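Local structure of B12-binding domain-containing protein (Kitasatospora setae, 6WTF) at residues E130-E135 with R187-D192; S220-N225 with H268-E273; V376-G381 with D395-L400; H336-L341 with P387-A392. The protein probably transfers a methyl group to C2 of tryptophan, using cobalamin, a [4Fe-4S] cluster and S-adenosyl-L-methionine. One frame throughout, in Å; residues are numbered along the deposited sequence.

Contact 1. Residues E130-E135 with R187-D192; sequences EKILCE and RVWQVD
In the cobalamin-binding domain, E130 at the start of helix 130-141 holds the backbone of D192, in the loop between strand 159-162 and helix 209-216. D192 N donates to E130 OE2 over 2.7 Å, and the bond is nearly straight (170°). The N-H arrives on the anti side of that oxygen, 23° out of the carboxylate plane. E130 OE1 is hydrogen-bonded to the bound cobalamin, so one carboxylate joins loop and cofactor. With an alanine here, the D192 amide would probably be left without its acceptor, and the cofactor would lose one of its holds.

K131 lays its alkyl chain along the loop backbone. Its CG lies 3.3 Å from Q190 O, and the bend at chi2 turns CE to within 3.3 Å of V191 O. K131 NZ stays 4.2 Å from D192 OD1, too far for a salt bridge. The D192 carboxylate is instead bonded to S195 and L194.

A water accepts from I132 N and donates to Q190 O at 2.7 Å, so it links helix and loop. Beside the water the contact turns apolar. I132 CD1 meets W189 CH2 at 3.7 Å and also touches the Q190 amide carbon CD. Q190 NE2 is bonded to P128 O and K126 O. Helix 20-31 packs on helix 130-141, with V24 and A28 against E130 and L25 and L29 against L133.

Contact 2. Residues S220-N225 with H268-E273; sequences SILTKN and HTTDSE. With SF4 (iron/sulfur cluster), chain C; SA8 (S-5'-azamethionine-5'-deoxyadenosine), chain E.
S220 and I221 pair in parallel with H268 and T269, at one edge of the curled sheet of the radical SAM barrel. The chain then leaves both strands and builds part of the active site.

Backbone bonds come first. I221 N donates to H268 O at 3.1 Å, and T270 N donates to I221 O at 2.8 Å. The T270 hydroxyl OG1 adds a weak side-chain bond to the same oxygen. S220 and H268 start toward one face of the sheet, I221 and T269 toward the other. Cobalamin touches S220, H268, T269 and T270.

The D271 carboxylate supplies the other side-chain bonds. It closes the turn after strand 219-221. OD1 takes T223 N on its syn lone pair at 2.8 Å, and K224 N from above the carboxylate plane (50° out of it). OD2 receives T223 OG1 at 2.5 Å, on the syn side but tilted 25° from the plane. Three donors fix the rotation of this buried group. T223 OG1 reaches it because chi1 (88°) places the hydroxyl between the backbone N and the carbonyl carbon.

Ionic contacts are looser. K224 NZ makes a long salt bridge to D271 OD2, at 3.7 Å, and is hydrogen-bonded to L276 O and F274 O.

A water bridges K224 O and S272 N. Packing is light: S220 CB rests on T270 CG2, and L222 CD1 lies beside D271 OD1.

Ligand contacts end the segment. S272 O accepts from the amino N of the bound aza analogue of S-adenosylmethionine at 2.7 Å. E273 OE2 binds the cluster iron FE3 at 2.1 Å.

Contact 3. Residues V376-G381 with D395-L400; sequences VEALFG and DAFMAL. With TRP (tryptophan), chain F; SA8 (S-5'-azamethionine-5'-deoxyadenosine), chain E.
V376 and A378 face F397 within a beta-alpha-beta unit of the radical SAM barrel, made of strand 373-380, helix 387-398 and strand 404-412. The tight part is the F397 ring. V376 CG1 sits over one face, 4.1 Å from the ring centroid and offset toward the rim, a CH-pi contact. It gets there with CG1 anti to the backbone N (chi1 178°). A378 CB approaches F397 CE2 obliquely, at 3.6 Å. E377 O lies at the ring edge, near its plane.

The looser part lies toward the end of the helix. V376 CG2 and L400 CD1 are 4.2 Å apart, and L400 packs also on F357, T360 and E361. D395 and A399, on the outer side, are exposed and do not reach the strand.

The strand's other face looks into the barrel. There E377 OE2 accepts the amino N of the bound tryptophan, and N331 ND2 bonds to the same oxygen. E377 OE1 is held by N527 ND2. Both oxygens therefore have partners, which fixes how the carboxylate is turned. A leucine in its place would probably leave the substrate ammonium without its anionic mate and N331 ND2 and N527 ND2 without their acceptors. E377 CB and L379 CB both approach the ribose hydroxyl O3' of the bound aza analogue of S-adenosylmethionine; E377 CB is 3.6 Å from that O3'.

Contact 4. Residues H336-L341 with P387-A392; sequences HIRPEL and PETVRA
The loop at R338 runs past helix 387-398 with CA atoms 7.2 Å apart at R338 and T389, and 7.9 Å apart at I337 and A392. R338 is the N-cap residue of the short helix 339-342.

Its side chain turns back across the longer helix, bent at both chi2 (-70°) and chi3. R338 NH1 makes a salt bridge to E388 OE2 at 2.6 Å. The carboxylate meets the guanidinium edge, with the two planes 44° apart, so the pairing is single rather than a flat fork. One face of the guanidinium lies on A392 CB, which is 3.2 Å from R338 NH2. Ion pair and methyl probably help to place the group.

H336 works mainly on its own loop. H336 ND1 accepts from I337 N at 2.9 Å and from R338 N at 3.2 Å, which holds the turn before the short helix. The H336 NE2 atom bonds to E385 OE2, consistent with NE2 carrying the ring hydrogen. The ring edge of H336 at CE1 meets T389 O, 3.5 Å away. L341 CD1 sits over one face of this ring, toward its rim, and also approaches T389 OG1. That hydroxyl is bonded to T386 O and E385 OE2, so E385 joins H336 and T389.

I337 extends the packing down the longer helix to C393 and A396. V390, which points away from the loop, packs on helix 497-505.

In the fold
Contact 1 comes first along the chain, in the cobalamin-binding domain. Contact 2 follows in the radical SAM barrel, and contacts 3 and 4 interleave further on. Contacts 1 and 2 have centres 17 Å apart and meet where V191 packs on N225, at the seam near the cobalamin. Contacts 2 and 3 belong to one sheet, with centres 24 Å apart, and both reach the S-adenosylmethionine analogue. Contacts 3 and 4 share helix 387-398 and touch directly; their centres are 9 Å apart. Contacts 1 and 4, about 41 Å apart, lie on opposite sides of the chain's centre. Cobalamin lies between the two domains, while the cluster, the analogue and tryptophan sit in the barrel.

Contact 1. Residues E130-E135 with R187-D192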
# COMPACT_ATOMS: atom_id res chain seq x y z
N GLU A 130 1.59 -16.54 -2.56
CA GLU A 130 0.99 -17.72 -1.94
C GLU A 130 1.36 -19.00 -2.68
O GLU A 130 1.56 -20.05 -2.06
CB GLU A 130 -0.53 -17.56 -1.87
CG GLU A 130 -1.21 -17.23 -3.19
CD GLU A 130 -1.59 -15.77 -3.32
OE1 GLU A 130 -0.82 -14.89 -2.87
OE2 GLU A 130 -2.68 -15.50 -3.87
N LYS A 131 1.46 -18.94 -4.01
CA LYS A 131 1.79 -20.16 -4.75
C LYS A 131 3.30 -20.42 -4.75
O LYS A 131 3.73 -21.56 -4.57
CB LYS A 131 1.26 -20.07 -6.17
CG LYS A 131 -0.21 -19.70 -6.26
CD LYS A 131 -1.01 -20.75 -7.00
CE LYS A 131 -2.50 -20.48 -6.90
NZ LYS A 131 -3.15 -21.30 -5.84
N ILE A 132 4.10 -19.37 -4.93
CA ILE A 132 5.55 -19.55 -4.95
C ILE A 132 6.06 -19.98 -3.57
O ILE A 132 6.96 -20.82 -3.47
CB ILE A 132 6.23 -18.25 -5.43
CG1 ILE A 132 5.80 -17.94 -6.87
CG2 ILE A 132 7.76 -18.37 -5.32
CD1 ILE A 132 6.30 -16.59 -7.38
N LEU A 133 5.49 -19.41 -2.50
CA LEU A 133 5.94 -19.77 -1.16
C LEU A 133 5.66 -21.23 -0.85
O LEU A 133 6.47 -21.90 -0.19
CB LEU A 133 5.26 -18.87 -0.12
CG LEU A 133 5.76 -19.00 1.32
CD1 LEU A 133 7.26 -18.75 1.39
CD2 LEU A 133 5.01 -18.05 2.25
N CYS A 134 4.52 -21.75 -1.31
CA CYS A 134 4.21 -23.16 -1.08
C CYS A 134 5.21 -24.07 -1.77
O CYS A 134 5.62 -25.10 -1.21
CB CYS A 134 2.78 -23.48 -1.55
SG CYS A 134 1.47 -22.90 -0.44
N GLU A 135 5.62 -23.73 -3.00
CA GLU A 135 6.64 -24.52 -3.67
C GLU A 135 7.99 -24.39 -2.97
O GLU A 135 8.73 -25.38 -2.85
CB GLU A 135 6.76 -24.12 -5.14
CG GLU A 135 5.55 -24.50 -5.98
CD GLU A 135 5.81 -24.35 -7.47
OE1 GLU A 135 6.76 -23.63 -7.84
OE2 GLU A 135 5.04 -24.94 -8.26
N ARG A 187 1.35 -11.65 -13.62
CA ARG A 187 1.40 -12.27 -12.29
C ARG A 187 0.08 -12.89 -11.86
O ARG A 187 -0.10 -13.20 -10.68
CB ARG A 187 1.87 -11.28 -11.22
CG ARG A 187 3.09 -10.50 -11.63
CD ARG A 187 3.77 -9.80 -10.47
NE ARG A 187 4.51 -8.65 -10.98
CZ ARG A 187 5.70 -8.73 -11.56
NH1 ARG A 187 6.31 -9.91 -11.69
NH2 ARG A 187 6.28 -7.63 -12.02
N VAL A 188 -0.86 -13.10 -12.79
CA VAL A 188 -2.12 -13.73 -12.42
C VAL A 188 -1.89 -15.16 -11.93
O VAL A 188 -2.55 -15.63 -11.01
CB VAL A 188 -3.11 -13.69 -13.61
CG1 VAL A 188 -4.34 -14.54 -13.30
CG2 VAL A 188 -3.52 -12.26 -13.92
N TRP A 189 -0.92 -15.85 -12.54
CA TRP A 189 -0.63 -17.22 -12.13
C TRP A 189 -0.14 -17.31 -10.69
O TRP A 189 -0.18 -18.39 -10.11
CB TRP A 189 0.42 -17.84 -13.06
CG TRP A 189 1.79 -17.25 -12.92
CD1 TRP A 189 2.30 -16.18 -13.61
CD2 TRP A 189 2.83 -17.70 -12.05
NE1 TRP A 189 3.60 -15.94 -13.22
CE2 TRP A 189 3.95 -16.86 -12.26
CE3 TRP A 189 2.93 -18.74 -11.11
CZ2 TRP A 189 5.15 -17.02 -11.56
CZ3 TRP A 189 4.12 -18.89 -10.42
CH2 TRP A 189 5.21 -18.04 -10.65
N GLN A 190 0.35 -16.20 -10.13
CA GLN A 190 0.80 -16.20 -8.74
C GLN A 190 -0.35 -16.14 -7.74
O GLN A 190 -0.13 -16.42 -6.55
CB GLN A 190 1.77 -15.04 -8.49
CG GLN A 190 3.10 -15.16 -9.24
CD GLN A 190 4.01 -13.96 -9.06
OE1 GLN A 190 4.66 -13.50 -10.01
NE2 GLN A 190 4.06 -13.43 -7.85
N VAL A 191 -1.56 -15.83 -8.19
CA VAL A 191 -2.68 -15.52 -7.31
C VAL A 191 -3.49 -16.78 -7.02
O VAL A 191 -3.72 -17.60 -7.91
CB VAL A 191 -3.57 -14.43 -7.94
CG1 VAL A 191 -4.81 -14.20 -7.09
CG2 VAL A 191 -2.80 -13.14 -8.14
N ASP A 192 -3.90 -16.92 -5.76
CA ASP A 192 -4.88 -17.93 -5.35
C ASP A 192 -6.26 -17.30 -5.53
O ASP A 192 -6.71 -16.51 -4.69
CB ASP A 192 -4.61 -18.38 -3.92
CG ASP A 192 -5.65 -19.37 -3.38
OD1 ASP A 192 -6.65 -19.67 -4.07
OD2 ASP A 192 -5.43 -19.89 -2.26
O HOH W 1 2.35 -17.13 -5.72

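Contact 2. Residues S220-N225 with H268-E273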
# COMPACT_ATOMS: atom_id res chain seq x y z
N SER A 220 -9.94 -5.53 6.44
CA SER A 220 -9.52 -5.43 5.05
C SER A 220 -10.05 -6.61 4.25
O SER A 220 -10.30 -7.69 4.81
CB SER A 220 -8.00 -5.37 4.93
OG SER A 220 -7.40 -6.42 5.65
N ILE A 221 -10.21 -6.41 2.95
CA ILE A 221 -10.72 -7.46 2.07
C ILE A 221 -10.18 -7.22 0.67
O ILE A 221 -10.21 -6.10 0.15
CB ILE A 221 -12.26 -7.54 2.05
CG1 ILE A 221 -12.72 -8.67 1.14
CG2 ILE A 221 -12.90 -6.22 1.65
CD1 ILE A 221 -12.26 -10.03 1.60
N LEU A 222 -9.68 -8.29 0.06
CA LEU A 222 -9.15 -8.27 -1.30
C LEU A 222 -10.16 -8.93 -2.22
O LEU A 222 -10.61 -10.05 -1.96
CB LEU A 222 -7.82 -9.01 -1.36
CG LEU A 222 -7.23 -9.22 -2.76
CD1 LEU A 222 -6.80 -7.89 -3.34
CD2 LEU A 222 -6.04 -10.19 -2.69
N THR A 223 -10.52 -8.24 -3.30
CA THR A 223 -11.38 -8.84 -4.31
C THR A 223 -10.65 -9.21 -5.59
O THR A 223 -11.09 -10.11 -6.30
CB THR A 223 -12.54 -7.89 -4.66
OG1 THR A 223 -12.13 -7.02 -5.71
CG2 THR A 223 -12.91 -7.06 -3.44
N LYS A 224 -9.54 -8.54 -5.89
CA LYS A 224 -8.78 -8.83 -7.09
C LYS A 224 -7.38 -8.24 -6.97
O LYS A 224 -7.20 -7.15 -6.42
CB LYS A 224 -9.48 -8.27 -8.34
CG LYS A 224 -9.85 -6.78 -8.26
CD LYS A 224 -11.07 -6.47 -9.13
CE LYS A 224 -11.76 -5.16 -8.74
NZ LYS A 224 -10.86 -3.97 -8.88
N ASN A 225 -6.41 -8.96 -7.49
CA ASN A 225 -5.02 -8.53 -7.50
C ASN A 225 -4.68 -7.89 -8.83
O ASN A 225 -5.14 -8.34 -9.88
CB ASN A 225 -4.08 -9.71 -7.24
CG ASN A 225 -2.63 -9.32 -7.32
OD1 ASN A 225 -2.10 -8.72 -6.39
ND2 ASN A 225 -1.99 -9.64 -8.44
N HIS A 268 -11.95 -2.21 4.66
CA HIS A 268 -11.34 -1.44 3.59
C HIS A 268 -10.90 -2.39 2.49
O HIS A 268 -10.17 -3.36 2.76
CB HIS A 268 -10.14 -0.63 4.10
CG HIS A 268 -9.77 0.52 3.21
ND1 HIS A 268 -9.38 0.35 1.90
CD2 HIS A 268 -9.72 1.85 3.45
CE1 HIS A 268 -9.11 1.54 1.37
NE2 HIS A 268 -9.31 2.46 2.29
N THR A 269 -11.34 -2.14 1.26
CA THR A 269 -10.90 -2.97 0.15
C THR A 269 -9.41 -2.74 -0.08
O THR A 269 -8.88 -1.65 0.14
CB THR A 269 -11.68 -2.67 -1.12
OG1 THR A 269 -11.51 -1.30 -1.50
CG2 THR A 269 -13.14 -2.98 -0.90
N THR A 270 -8.72 -3.81 -0.48
CA THR A 270 -7.29 -3.75 -0.72
C THR A 270 -6.94 -3.95 -2.19
O THR A 270 -5.80 -4.25 -2.52
CB THR A 270 -6.55 -4.77 0.15
OG1 THR A 270 -6.98 -6.09 -0.18
CG2 THR A 270 -6.84 -4.51 1.63
N ASP A 271 -7.93 -3.79 -3.07
CA ASP A 271 -7.65 -3.76 -4.50
C ASP A 271 -6.81 -2.53 -4.84
O ASP A 271 -6.79 -1.54 -4.11
CB ASP A 271 -8.95 -3.71 -5.31
CG ASP A 271 -9.88 -4.87 -4.99
OD1 ASP A 271 -9.41 -5.88 -4.44
OD2 ASP A 271 -11.08 -4.75 -5.30
N SER A 272 -6.11 -2.62 -5.97
CA SER A 272 -5.47 -1.42 -6.51
C SER A 272 -6.50 -0.32 -6.71
O SER A 272 -6.31 0.81 -6.24
CB SER A 272 -4.76 -1.75 -7.82
OG SER A 272 -3.59 -2.51 -7.58
N GLU A 273 -7.60 -0.63 -7.37
CA GLU A 273 -8.74 0.27 -7.52
C GLU A 273 -10.00 -0.59 -7.54
O GLU A 273 -10.12 -1.48 -8.38
CB GLU A 273 -8.65 1.11 -8.80
CG GLU A 273 -7.37 1.89 -8.97
CD GLU A 273 -7.25 3.08 -8.04
OE1 GLU A 273 -8.25 3.44 -7.39
OE2 GLU A 273 -6.16 3.65 -7.97
FE1 SF4 C . -3.23 4.21 -11.53
FE2 SF4 C . -3.59 1.56 -10.97
FE3 SF4 C . -4.56 3.47 -9.27
FE4 SF4 C . -1.87 3.04 -9.46
S1 SF4 C . -3.43 1.57 -8.70
S2 SF4 C . -2.95 5.06 -9.43
S3 SF4 C . -1.67 2.55 -11.67
S4 SF4 C . -5.20 3.11 -11.43
N SA8 E . -4.23 2.01 -4.99
CA SA8 E . -3.78 3.41 -4.88
C SA8 E . -2.79 3.55 -3.72
O SA8 E . -1.88 4.44 -3.96
OXT SA8 E . -2.87 2.89 -2.70
CB SA8 E . -4.97 4.40 -4.70
CG SA8 E . -4.65 5.79 -5.23
ND SA8 E . -3.78 6.57 -4.35
CE SA8 E . -4.40 6.75 -3.03
C5' SA8 E . -3.35 7.81 -4.98
C4' SA8 E . -2.49 8.68 -4.08
O4' SA8 E . -1.37 7.91 -3.58
C3' SA8 E . -1.84 9.84 -4.80
O3' SA8 E . -2.74 10.94 -4.93
C2' SA8 E . -0.66 10.17 -3.88
O2' SA8 E . -1.07 11.02 -2.81
C1' SA8 E . -0.27 8.78 -3.34
N9 SA8 E . 0.92 8.21 -3.96
C8 SA8 E . 1.00 7.04 -4.68
N7 SA8 E . 2.20 6.78 -5.14
C5 SA8 E . 2.96 7.86 -4.69
C6 SA8 E . 4.33 8.18 -4.83
N6 SA8 E . 5.20 7.45 -5.54
N1 SA8 E . 4.77 9.31 -4.23
C2 SA8 E . 3.90 10.06 -3.55
N3 SA8 E . 2.59 9.86 -3.36
C4 SA8 E . 2.18 8.74 -3.96
O HOH W 2 -6.60 -4.60 -7.68

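Contact 3. Residues V376-G381 with D395-L400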
# COMPACT_ATOMS: atom_id res chain seq x y z
N VAL A 376 -11.06 13.21 -1.84
CA VAL A 376 -10.51 13.48 -3.16
C VAL A 376 -9.01 13.73 -2.99
O VAL A 376 -8.61 14.60 -2.21
CB VAL A 376 -11.20 14.67 -3.84
CG1 VAL A 376 -10.56 14.97 -5.19
CG2 VAL A 376 -12.69 14.39 -3.99
N GLU A 377 -8.20 12.95 -3.71
CA GLU A 377 -6.75 13.06 -3.65
C GLU A 377 -6.24 14.04 -4.70
O GLU A 377 -6.72 14.06 -5.83
CB GLU A 377 -6.08 11.70 -3.87
CG GLU A 377 -6.50 10.59 -2.92
CD GLU A 377 -5.67 10.54 -1.65
OE1 GLU A 377 -4.92 11.50 -1.38
OE2 GLU A 377 -5.77 9.53 -0.91
N ALA A 378 -5.25 14.84 -4.31
CA ALA A 378 -4.51 15.70 -5.23
C ALA A 378 -3.02 15.52 -4.99
O ALA A 378 -2.57 15.58 -3.84
CB ALA A 378 -4.90 17.17 -5.06
N LEU A 379 -2.26 15.28 -6.06
CA LEU A 379 -0.81 15.09 -5.97
C LEU A 379 -0.13 16.19 -6.77
O LEU A 379 -0.25 16.24 -8.00
CB LEU A 379 -0.40 13.70 -6.47
CG LEU A 379 1.10 13.40 -6.37
CD1 LEU A 379 1.60 13.62 -4.94
CD2 LEU A 379 1.41 11.97 -6.82
N PHE A 380 0.59 17.06 -6.07
CA PHE A 380 1.21 18.23 -6.68
C PHE A 380 2.70 18.01 -6.88
O PHE A 380 3.36 17.35 -6.07
CB PHE A 380 0.99 19.47 -5.80
CG PHE A 380 -0.44 19.95 -5.78
CD1 PHE A 380 -1.20 19.96 -6.94
CD2 PHE A 380 -1.02 20.38 -4.59
CE1 PHE A 380 -2.51 20.39 -6.92
CE2 PHE A 380 -2.32 20.81 -4.57
CZ PHE A 380 -3.07 20.82 -5.73
N GLY A 381 3.22 18.58 -7.96
CA GLY A 381 4.64 18.52 -8.25
C GLY A 381 5.06 17.62 -9.39
O GLY A 381 6.26 17.44 -9.61
N ASP A 395 -8.75 25.43 -6.37
CA ASP A 395 -10.05 26.08 -6.50
C ASP A 395 -11.11 25.10 -6.97
O ASP A 395 -12.21 25.03 -6.41
CB ASP A 395 -9.95 27.27 -7.46
CG ASP A 395 -9.09 28.39 -6.93
OD1 ASP A 395 -8.87 28.45 -5.70
OD2 ASP A 395 -8.63 29.22 -7.74
N ALA A 396 -10.79 24.30 -8.00
CA ALA A 396 -11.77 23.38 -8.55
C ALA A 396 -12.07 22.23 -7.58
O ALA A 396 -13.23 21.86 -7.40
CB ALA A 396 -11.30 22.84 -9.89
N PHE A 397 -11.03 21.66 -6.97
CA PHE A 397 -11.25 20.55 -6.03
C PHE A 397 -12.04 21.00 -4.81
O PHE A 397 -12.97 20.30 -4.38
CB PHE A 397 -9.91 19.94 -5.59
CG PHE A 397 -9.37 18.91 -6.54
CD1 PHE A 397 -9.79 18.85 -7.86
CD2 PHE A 397 -8.41 17.99 -6.11
CE1 PHE A 397 -9.28 17.90 -8.73
CE2 PHE A 397 -7.90 17.04 -6.98
CZ PHE A 397 -8.33 16.99 -8.29
N MET A 398 -11.70 22.15 -4.24
CA MET A 398 -12.39 22.61 -3.04
C MET A 398 -13.87 22.85 -3.30
O MET A 398 -14.69 22.72 -2.38
CB MET A 398 -11.72 23.87 -2.49
CG MET A 398 -10.34 23.65 -1.89
SD MET A 398 -10.35 22.53 -0.48
CE MET A 398 -11.14 23.56 0.75
N ALA A 399 -14.23 23.20 -4.53
CA ALA A 399 -15.63 23.43 -4.88
C ALA A 399 -16.43 22.14 -4.99
O ALA A 399 -17.65 22.20 -5.12
CB ALA A 399 -15.73 24.22 -6.19
N LEU A 400 -15.76 20.98 -4.98
CA LEU A 400 -16.48 19.71 -4.99
C LEU A 400 -17.24 19.46 -3.69
O LEU A 400 -18.16 18.64 -3.68
CB LEU A 400 -15.50 18.56 -5.24
CG LEU A 400 -14.77 18.57 -6.58
CD1 LEU A 400 -13.57 17.64 -6.54
CD2 LEU A 400 -15.71 18.16 -7.69
N TRP F . -4.11 9.18 1.09
CA TRP F . -4.22 7.74 1.29
C TRP F . -5.61 7.39 1.80
O TRP F . -6.02 6.22 1.79
CB TRP F . -3.16 7.24 2.28
CG TRP F . -1.77 7.71 1.95
CD1 TRP F . -1.08 8.71 2.57
CD2 TRP F . -0.90 7.20 0.93
NE1 TRP F . 0.16 8.85 2.00
CE2 TRP F . 0.29 7.94 0.98
CE3 TRP F . -1.03 6.19 -0.03
CZ2 TRP F . 1.36 7.71 0.12
CZ3 TRP F . 0.04 5.96 -0.90
CH2 TRP F . 1.22 6.72 -0.81
OXT TRP F . -6.36 8.28 2.22
N SA8 E . -4.23 2.01 -4.99
CA SA8 E . -3.78 3.41 -4.88
C SA8 E . -2.79 3.55 -3.72
O SA8 E . -1.88 4.44 -3.96
OXT SA8 E . -2.87 2.89 -2.70
CB SA8 E . -4.97 4.40 -4.70
CG SA8 E . -4.65 5.79 -5.23
ND SA8 E . -3.78 6.57 -4.35
CE SA8 E . -4.40 6.75 -3.03
C5' SA8 E . -3.35 7.81 -4.98
C4' SA8 E . -2.49 8.68 -4.08
O4' SA8 E . -1.37 7.91 -3.58
C3' SA8 E . -1.84 9.84 -4.80
O3' SA8 E . -2.74 10.94 -4.93
C2' SA8 E . -0.66 10.17 -3.88
O2' SA8 E . -1.07 11.02 -2.81
C1' SA8 E . -0.27 8.78 -3.34
N9 SA8 E . 0.92 8.21 -3.96
C8 SA8 E . 1.00 7.04 -4.68
N7 SA8 E . 2.20 6.78 -5.14
C5 SA8 E . 2.96 7.86 -4.69
C6 SA8 E . 4.33 8.18 -4.83
N6 SA8 E . 5.20 7.45 -5.54
N1 SA8 E . 4.77 9.31 -4.23
C2 SA8 E . 3.90 10.06 -3.55
N3 SA8 E . 2.59 9.86 -3.36
C4 SA8 E . 2.18 8.74 -3.96

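Contact 4. Residues H336-L341 with P387-A392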
# COMPACT_ATOMS: atom_id res chain seq x y z
N HIS A 336 -5.40 15.34 -10.16
CA HIS A 336 -5.26 16.67 -10.76
C HIS A 336 -6.44 16.94 -11.68
O HIS A 336 -7.26 16.06 -11.94
CB HIS A 336 -3.94 16.82 -11.53
CG HIS A 336 -3.31 18.17 -11.37
ND1 HIS A 336 -3.81 19.31 -11.96
CD2 HIS A 336 -2.23 18.56 -10.65
CE1 HIS A 336 -3.06 20.34 -11.62
NE2 HIS A 336 -2.09 19.92 -10.83
N ILE A 337 -6.50 18.17 -12.19
CA ILE A 337 -7.55 18.59 -13.13
C ILE A 337 -6.97 18.98 -14.49
O ILE A 337 -7.60 18.76 -15.53
CB ILE A 337 -8.38 19.74 -12.52
CG1 ILE A 337 -9.53 20.12 -13.44
CG2 ILE A 337 -7.50 20.95 -12.22
CD1 ILE A 337 -10.54 21.03 -12.80
N ARG A 338 -5.76 19.54 -14.50
CA ARG A 338 -5.17 20.05 -15.75
C ARG A 338 -4.83 18.91 -16.71
O ARG A 338 -4.02 18.04 -16.35
CB ARG A 338 -3.93 20.87 -15.43
CG ARG A 338 -4.22 22.21 -14.79
CD ARG A 338 -4.86 23.17 -15.78
NE ARG A 338 -4.30 24.50 -15.63
CZ ARG A 338 -4.99 25.58 -15.30
NH1 ARG A 338 -4.38 26.75 -15.18
NH2 ARG A 338 -6.30 25.50 -15.11
N PRO A 339 -5.40 18.88 -17.91
CA PRO A 339 -5.02 17.83 -18.87
C PRO A 339 -3.55 17.87 -19.26
O PRO A 339 -2.97 16.82 -19.54
CB PRO A 339 -5.93 18.11 -20.08
CG PRO A 339 -7.07 18.86 -19.53
CD PRO A 339 -6.52 19.70 -18.41
N GLU A 340 -2.94 19.06 -19.27
CA GLU A 340 -1.51 19.15 -19.54
C GLU A 340 -0.71 18.33 -18.54
O GLU A 340 0.28 17.69 -18.90
CB GLU A 340 -1.06 20.61 -19.52
CG GLU A 340 -1.53 21.46 -20.70
CD GLU A 340 -1.05 20.94 -22.04
OE1 GLU A 340 -1.86 20.32 -22.77
OE2 GLU A 340 0.14 21.13 -22.38
N LEU A 341 -1.13 18.34 -17.27
CA LEU A 341 -0.41 17.56 -16.26
C LEU A 341 -0.82 16.09 -16.29
O LEU A 341 0.03 15.21 -16.17
CB LEU A 341 -0.65 18.14 -14.87
CG LEU A 341 -0.16 19.55 -14.55
CD1 LEU A 341 0.23 19.65 -13.07
CD2 LEU A 341 0.98 19.96 -15.43
N PRO A 387 2.87 27.27 -9.83
CA PRO A 387 1.91 27.82 -8.87
C PRO A 387 0.51 28.01 -9.44
O PRO A 387 -0.48 27.81 -8.72
CB PRO A 387 2.55 29.16 -8.46
CG PRO A 387 4.01 28.93 -8.64
CD PRO A 387 4.15 28.01 -9.82
N GLU A 388 0.39 28.38 -10.72
CA GLU A 388 -0.94 28.59 -11.28
C GLU A 388 -1.65 27.26 -11.54
O GLU A 388 -2.88 27.19 -11.43
CB GLU A 388 -0.86 29.44 -12.55
CG GLU A 388 -0.26 28.75 -13.78
CD GLU A 388 -1.31 28.13 -14.69
OE1 GLU A 388 -0.91 27.41 -15.63
OE2 GLU A 388 -2.52 28.36 -14.47
N THR A 389 -0.90 26.21 -11.86
CA THR A 389 -1.52 24.89 -11.95
C THR A 389 -1.98 24.39 -10.59
O THR A 389 -2.99 23.69 -10.50
CB THR A 389 -0.56 23.89 -12.59
OG1 THR A 389 0.62 23.76 -11.78
CG2 THR A 389 -0.16 24.36 -13.99
N VAL A 390 -1.25 24.74 -9.52
CA VAL A 390 -1.66 24.35 -8.18
C VAL A 390 -2.95 25.07 -7.79
O VAL A 390 -3.90 24.46 -7.29
CB VAL A 390 -0.54 24.62 -7.16
CG1 VAL A 390 -1.08 24.57 -5.74
CG2 VAL A 390 0.59 23.61 -7.33
N ARG A 391 -2.99 26.39 -8.02
CA ARG A 391 -4.16 27.17 -7.64
C ARG A 391 -5.40 26.71 -8.39
O ARG A 391 -6.50 26.65 -7.81
CB ARG A 391 -3.91 28.66 -7.91
CG ARG A 391 -5.08 29.58 -7.60
CD ARG A 391 -4.68 31.04 -7.76
NE ARG A 391 -4.87 31.53 -9.13
CZ ARG A 391 -6.01 32.05 -9.59
NH1 ARG A 391 -7.07 32.15 -8.80
NH2 ARG A 391 -6.09 32.46 -10.85
N ALA A 392 -5.25 26.37 -9.67
CA ALA A 392 -6.40 25.92 -10.45
C ALA A 392 -6.97 24.62 -9.90
O ALA A 392 -8.20 24.45 -9.85
CB ALA A 392 -5.99 25.73 -11.91